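Local coordinates for protein oxygen-independent coproporphyrinogen III oxidase (Escherichia coli, PDB 1OLT) that catalyses the anaerobic, radical SAM-dependent oxidative decarboxylation of two propionate groups of coproporphyrinogen III to the vinyl groups of protoporphyrinogen IX in heme biosynthesis, at residues A[369-372]-A[373-377]; A[384-387]-A[388-391]. All coordinates share one frame; numbering follows the deposited sequence. Where two conformers were deposited one is given.

Contact 1: residues A[369-372]-A[373-377]; sequences IRRD and VIKSL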
ATOM      1  N   ILE A 369     -20.913   5.120  -1.363  0.50 12.92           N
ATOM      2  CA  ILE A 369     -21.139   5.615  -0.034  0.50 13.17           C
ATOM      3  C   ILE A 369     -20.152   4.845   0.884  0.50 13.05           C
ATOM      4  O   ILE A 369     -19.277   5.400   1.515  0.50 12.03           O
ATOM      5  CB  ILE A 369     -22.642   5.392   0.344  0.50 12.88           C
ATOM      6  CG1 ILE A 369     -23.552   6.368  -0.457  0.50 13.02           C
ATOM      7  CG2 ILE A 369     -22.844   5.532   1.818  0.50 13.83           C
ATOM      8  CD1 ILE A 369     -24.965   5.783  -0.880  0.50 12.86           C
ATOM      9  N   ARG A 370     -20.351   3.530   0.907  1.00 13.62           N
ATOM     10  CA  ARG A 370     -19.768   2.660   1.896  1.00 13.27           C
ATOM     11  C   ARG A 370     -18.260   2.722   1.799  1.00 12.91           C
ATOM     12  O   ARG A 370     -17.573   2.648   2.805  1.00 11.64           O
ATOM     13  CB  ARG A 370     -20.277   1.236   1.704  1.00 13.88           C
ATOM     14  CG  ARG A 370     -21.766   1.021   2.078  1.00 14.17           C
ATOM     15  CD  ARG A 370     -22.239  -0.361   1.760  1.00 15.85           C
ATOM     16  NE  ARG A 370     -23.649  -0.511   2.125  1.00 19.94           N
ATOM     17  CZ  ARG A 370     -24.102  -0.685   3.347  1.00 19.64           C
ATOM     18  NH1 ARG A 370     -23.293  -0.770   4.386  1.00 19.15           N
ATOM     19  NH2 ARG A 370     -25.410  -0.785   3.531  1.00 25.07           N
ATOM     20  N   ARG A 371     -17.749   2.889   0.576  1.00 12.04           N
ATOM     21  CA  ARG A 371     -16.334   3.165   0.389  1.00 12.49           C
ATOM     22  C   ARG A 371     -15.946   4.394   1.193  1.00 12.31           C
ATOM     23  O   ARG A 371     -14.916   4.399   1.883  1.00 11.45           O
ATOM     24  CB  ARG A 371     -15.994   3.407  -1.100  1.00 12.10           C
ATOM     25  CG  ARG A 371     -14.548   3.744  -1.377  1.00 12.92           C
ATOM     26  CD  ARG A 371     -14.309   4.489  -2.691  1.00 15.11           C
ATOM     27  NE  ARG A 371     -15.205   5.620  -2.713  1.00 17.56           N
ATOM     28  CZ  ARG A 371     -15.751   6.179  -3.777  1.00 18.50           C
ATOM     29  NH1 ARG A 371     -15.460   5.771  -5.011  1.00 19.69           N
ATOM     30  NH2 ARG A 371     -16.597   7.193  -3.600  1.00 17.07           N
ATOM     31  N   ASP A 372     -16.749   5.441   1.087  1.00 12.12           N
ATOM     32  CA  ASP A 372     -16.424   6.684   1.791  1.00 13.47           C
ATOM     33  C   ASP A 372     -16.564   6.546   3.328  1.00 13.28           C
ATOM     34  O   ASP A 372     -15.787   7.142   4.054  1.00 14.50           O
ATOM     35  CB  ASP A 372     -17.295   7.856   1.308  1.00 14.20           C
ATOM     36  CG  ASP A 372     -17.036   8.226  -0.150  1.00 16.45           C
ATOM     37  OD1 ASP A 372     -16.011   7.778  -0.693  1.00 20.21           O
ATOM     38  OD2 ASP A 372     -17.802   8.959  -0.822  1.00 19.45           O
ATOM     39  N   VAL A 373     -17.520   5.752   3.800  1.00 12.07           N
ATOM     40  CA  VAL A 373     -17.637   5.450   5.233  1.00 11.88           C
ATOM     41  C   VAL A 373     -16.369   4.750   5.733  1.00 11.56           C
ATOM     42  O   VAL A 373     -15.743   5.145   6.725  1.00 10.01           O
ATOM     43  CB  VAL A 373     -18.878   4.577   5.494  1.00 11.78           C
ATOM     44  CG1 VAL A 373     -18.883   4.019   6.906  1.00 13.27           C
ATOM     45  CG2 VAL A 373     -20.159   5.397   5.241  1.00 11.72           C
ATOM     46  N   ILE A 374     -15.987   3.713   5.001  1.00 11.48           N
ATOM     47  CA  ILE A 374     -14.893   2.857   5.392  1.00 11.73           C
ATOM     48  C   ILE A 374     -13.582   3.647   5.325  1.00 11.78           C
ATOM     49  O   ILE A 374     -12.828   3.590   6.269  1.00 12.02           O
ATOM     50  CB  ILE A 374     -14.890   1.556   4.543  1.00 11.54           C
ATOM     51  CG1 ILE A 374     -16.109   0.698   4.949  1.00 12.99           C
ATOM     52  CG2 ILE A 374     -13.542   0.788   4.698  1.00 13.41           C
ATOM     53  CD1 ILE A 374     -16.394  -0.530   4.088  1.00 12.02           C
ATOM     54  N   LYS A 375     -13.352   4.421   4.249  1.00 12.37           N
ATOM     55  CA  LYS A 375     -12.137   5.262   4.114  1.00 12.84           C
ATOM     56  C   LYS A 375     -12.002   6.223   5.265  1.00 11.51           C
ATOM     57  O   LYS A 375     -10.939   6.343   5.832  1.00 10.46           O
ATOM     58  CB  LYS A 375     -12.125   6.098   2.820  1.00 13.74           C
ATOM     59  CG  LYS A 375     -11.722   5.366   1.600  1.00 18.72           C
ATOM     60  CD  LYS A 375     -11.781   6.245   0.271  1.00 24.69           C
ATOM     61  CE  LYS A 375     -11.023   7.599   0.367  1.00 27.93           C
ATOM     62  NZ  LYS A 375     -11.786   8.594   1.230  1.00 27.73           N
ATOM     63  N   SER A 376     -13.085   6.923   5.595  1.00 10.56           N
ATOM     64  CA  SER A 376     -13.105   7.790   6.785  1.00 10.66           C
ATOM     65  C   SER A 376     -12.738   7.089   8.103  1.00 10.28           C
ATOM     66  O   SER A 376     -12.032   7.646   8.908  1.00 10.84           O
ATOM     67  CB  SER A 376     -14.486   8.451   6.951  1.00 10.97           C
ATOM     68  OG  SER A 376     -14.523   9.209   8.158  1.00 12.78           O
ATOM     69  N   LEU A 377     -13.222   5.879   8.329  1.00  9.87           N
ATOM     70  CA  LEU A 377     -12.965   5.169   9.573  1.00 10.19           C
ATOM     71  C   LEU A 377     -11.511   4.705   9.643  1.00 10.49           C
ATOM     72  O   LEU A 377     -10.855   4.810  10.655  1.00 10.02           O
ATOM     73  CB  LEU A 377     -13.912   3.955   9.697  1.00 10.80           C
ATOM     74  CG  LEU A 377     -15.395   4.280  10.070  1.00 11.69           C
ATOM     75  CD1 LEU A 377     -16.287   3.034   9.979  1.00 11.70           C
ATOM     76  CD2 LEU A 377     -15.480   4.878  11.431  1.00 12.87           C
TER
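The carbonyls of Ile369 to Arg371 accept the N-H groups of Val373 to Lys375 in regular i to i+4 bonds, typified by Lys375 N to Arg371 O at 2.8 Å, and a fourth bond, Ser376 N to Asp372 O, continues the same alpha-helical pattern. On one flank the chains of Arg371 and Lys375 run alongside each other, with Arg371 CG 4.1 Å from Lys375 CD; CG of Arg371 stands opposite its own backbone N (chi1 178°), which lays it beside the lysine. A bend at chi3 (51°) then turns the guanidinium back to Asp372. Arg371 NE and NH2 both donate to Asp372 OD1, at 3.1 and 3.0 Å, in a side-on salt bridge; the acid meets the guanidinium edge in plane, while both nitrogens reach OD1 from one face of the carboxylate. Lys375 NZ, 4.7 Å from Asp372 OD1 and not in contact, probably adds to the positive surroundings of that acid. In one of the two conformers of Ile369, CG2 lies loosely against Val373 CG2. Arg370 extends to Asp403 and Asp366 in salt bridges. Within helix 365-380, Val373 meets Leu383 of strand 382-384 and Ile388 of helix 385-391, whereas Ile374 packs on Cys437 of helix 433-438.

Contact 2: residues A[384-387]-A[388-391]; sequences DYSP and IEQQ. Unlike the reference sequence in segment 384-387: Ser386 (reference Ala). Unlike the reference sequence in segment 388-391: Gln390 (reference Lys).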
ATOM      1  N   ASP A 384     -18.321  11.399  10.897  1.00 16.86           N
ATOM      2  CA  ASP A 384     -19.351  12.405  11.058  1.00 17.76           C
ATOM      3  C   ASP A 384     -20.522  12.023  10.144  1.00 17.65           C
ATOM      4  O   ASP A 384     -20.334  11.952   8.920  1.00 17.27           O
ATOM      5  CB  ASP A 384     -18.814  13.757  10.633  1.00 18.04           C
ATOM      6  CG  ASP A 384     -17.907  14.388  11.676  1.00 21.76           C
ATOM      7  OD1 ASP A 384     -18.357  14.547  12.840  1.00 26.05           O
ATOM      8  OD2 ASP A 384     -16.734  14.792  11.421  1.00 25.64           O
ATOM      9  N   TYR A 385     -21.719  11.759  10.704  1.00 17.12           N
ATOM     10  CA  TYR A 385     -22.846  11.365   9.843  1.00 17.32           C
ATOM     11  C   TYR A 385     -23.228  12.477   8.886  1.00 17.49           C
ATOM     12  O   TYR A 385     -23.465  12.238   7.721  1.00 17.45           O
ATOM     13  CB  TYR A 385     -24.087  10.968  10.656  1.00 17.34           C
ATOM     14  CG  TYR A 385     -23.954   9.694  11.469  1.00 17.19           C
ATOM     15  CD1 TYR A 385     -22.983   8.739  11.174  1.00 15.13           C
ATOM     16  CD2 TYR A 385     -24.805   9.457  12.563  1.00 16.82           C
ATOM     17  CE1 TYR A 385     -22.849   7.603  11.919  1.00 15.85           C
ATOM     18  CE2 TYR A 385     -24.681   8.292  13.323  1.00 16.86           C
ATOM     19  CZ  TYR A 385     -23.680   7.377  12.992  1.00 15.44           C
ATOM     20  OH  TYR A 385     -23.515   6.217  13.701  1.00 15.62           O
ATOM     21  N   SER A 386     -23.252  13.697   9.389  1.00 18.15           N
ATOM     22  CA  SER A 386     -23.879  14.822   8.665  1.00 18.65           C
ATOM     23  C   SER A 386     -23.381  15.004   7.199  1.00 18.30           C
ATOM     24  O   SER A 386     -24.210  15.054   6.283  1.00 17.35           O
ATOM     25  CB  SER A 386     -23.748  16.129   9.467  1.00 18.52           C
ATOM     26  OG  SER A 386     -24.989  16.513  10.025  1.00 20.69           O
ATOM     27  N   PRO A 387     -22.059  15.113   6.988  1.00 18.24           N
ATOM     28  CA  PRO A 387     -21.484  15.181   5.620  1.00 18.29           C
ATOM     29  C   PRO A 387     -21.913  14.046   4.654  1.00 18.46           C
ATOM     30  O   PRO A 387     -22.211  14.318   3.482  1.00 18.00           O
ATOM     31  CB  PRO A 387     -19.974  15.131   5.870  1.00 18.37           C
ATOM     32  CG  PRO A 387     -19.819  15.751   7.260  1.00 18.41           C
ATOM     33  CD  PRO A 387     -21.018  15.242   8.033  1.00 18.22           C
ATOM     34  N   ILE A 388     -21.943  12.804   5.137  1.00 18.45           N
ATOM     35  CA  ILE A 388     -22.423  11.689   4.312  1.00 18.74           C
ATOM     36  C   ILE A 388     -23.923  11.873   3.968  1.00 18.57           C
ATOM     37  O   ILE A 388     -24.338  11.717   2.813  1.00 18.22           O
ATOM     38  CB  ILE A 388     -22.073  10.333   4.982  1.00 18.99           C
ATOM     39  CG1 ILE A 388     -20.572  10.092   4.796  1.00 20.25           C
ATOM     40  CG2 ILE A 388     -22.870   9.183   4.368  1.00 18.64           C
ATOM     41  CD1 ILE A 388     -20.059   8.865   5.382  1.00 23.34           C
ATOM     42  N   GLU A 389     -24.703  12.274   4.956  1.00 18.66           N
ATOM     43  CA  GLU A 389     -26.132  12.619   4.751  1.00 18.85           C
ATOM     44  C   GLU A 389     -26.409  13.725   3.701  1.00 18.52           C
ATOM     45  O   GLU A 389     -27.424  13.669   2.988  1.00 18.19           O
ATOM     46  CB  GLU A 389     -26.754  13.024   6.078  1.00 19.01           C
ATOM     47  CG  GLU A 389     -26.797  11.879   7.074  1.00 20.32           C
ATOM     48  CD  GLU A 389     -27.588  12.220   8.311  1.00 21.69           C
ATOM     49  OE1 GLU A 389     -27.401  13.342   8.838  1.00 25.55           O
ATOM     50  OE2 GLU A 389     -28.392  11.372   8.756  1.00 21.21           O
ATOM     51  N   GLN A 390     -25.513  14.717   3.616  0.50 18.25           N
ATOM     52  CA  GLN A 390     -25.647  15.814   2.646  0.50 17.95           C
ATOM     53  C   GLN A 390     -25.280  15.322   1.262  0.50 18.14           C
ATOM     54  O   GLN A 390     -26.124  15.294   0.358  0.50 17.97           O
ATOM     55  CB  GLN A 390     -24.754  17.016   3.003  0.50 17.80           C
ATOM     56  CG  GLN A 390     -24.535  18.020   1.822  0.50 17.21           C
ATOM     57  CD  GLN A 390     -24.241  19.434   2.282  0.50 16.40           C
ATOM     58  OE1 GLN A 390     -23.558  19.633   3.284  0.50 15.42           O
ATOM     59  NE2 GLN A 390     -24.762  20.422   1.550  0.50 16.57           N
ATOM     60  N   GLN A 391     -24.016  14.928   1.104  1.00 18.31           N
ATOM     61  CA  GLN A 391     -23.506  14.477  -0.194  1.00 18.98           C
ATOM     62  C   GLN A 391     -24.401  13.450  -0.901  1.00 19.23           C
ATOM     63  O   GLN A 391     -24.588  13.534  -2.119  1.00 19.18           O
ATOM     64  CB  GLN A 391     -22.093  13.875  -0.057  1.00 19.43           C
ATOM     65  CG  GLN A 391     -21.251  13.910  -1.358  1.00 21.36           C
ATOM     66  CD  GLN A 391     -19.989  13.034  -1.266  1.00 24.99           C
ATOM     67  OE1 GLN A 391     -19.646  12.314  -2.220  1.00 26.45           O
ATOM     68  NE2 GLN A 391     -19.303  13.093  -0.120  1.00 25.81           N
TER
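Tyr385 O receives Glu389 N at 3.0 Å with an N-H...O angle of 172°, just after the backbone has turned from the extended conformation of Asp384 (psi 118°), the last residue of strand 382-384, into a helix. The bonds from Gln390 N to Ser386 O and from Gln391 N to Pro387 O, each 3.0 Å, repeat this i to i+4 spacing. Gln390 N also makes a weak bond to Pro387 O. Pro387 has no N-H to give, which costs little in the first turn of a helix, where amides lack a carbonyl four residues earlier in the helix.

The side chain of Glu389 folds back along this turn. With CG set beside its own backbone N (chi1 -65°), Glu389 CG lies 3.4 Å from Tyr385 O, and the chain, extended beyond CG, carries Glu389 OE1 alongside Ser386, 3.8 Å from Ser386 CA. The approach of Glu389 OE1 to Ser386 OG, at 4.2 Å, is too long for a bond. The other oxygen, OE2, accepts from the backbone N of Phe396, whose ring stacks with Tyr385. An alanine in place of Glu389 would probably leave the Phe396 amide, at the start of helix 396-399, without this acceptor and loosen the tie between the two helices. Ile388 rests CB 3.6 Å from Tyr385 O and turns its side chain to the buried side, against Leu394.

Ser386 and Gln390 depart from the reference sequence, and both lie on the exposed side. Buried Tyr385 and Ile388, three residues apart, contrast with exposed Ser386, Pro387 and Gln390, a pattern consistent with a short amphipathic helix, here directly following strand 382-384 in the HemN C-terminal domain.

Overall arrangement
Contacts 1 and 2 follow one another along the chain, on helix 365-380 and helix 385-391; strand 382-384 leads from one helix into the other, and the contact centres are about 11 Å apart. They meet directly: Val373 CG2 packs 3.5 Å from Ile388 CD1, joining the buried sides of the two helices. Contact 1 lies deeper: its centre is about 17 Å from the centre of the chain, that of contact 2 about 27 Å. Half the touching residues of contact 1 are buried; five of eight in contact 2 are exposed. Contact 1 combines apolar packing with an arginine-aspartate salt bridge, whereas contact 2 relies on backbone bonds, its glutamate bonding to the first residue of helix 396-399.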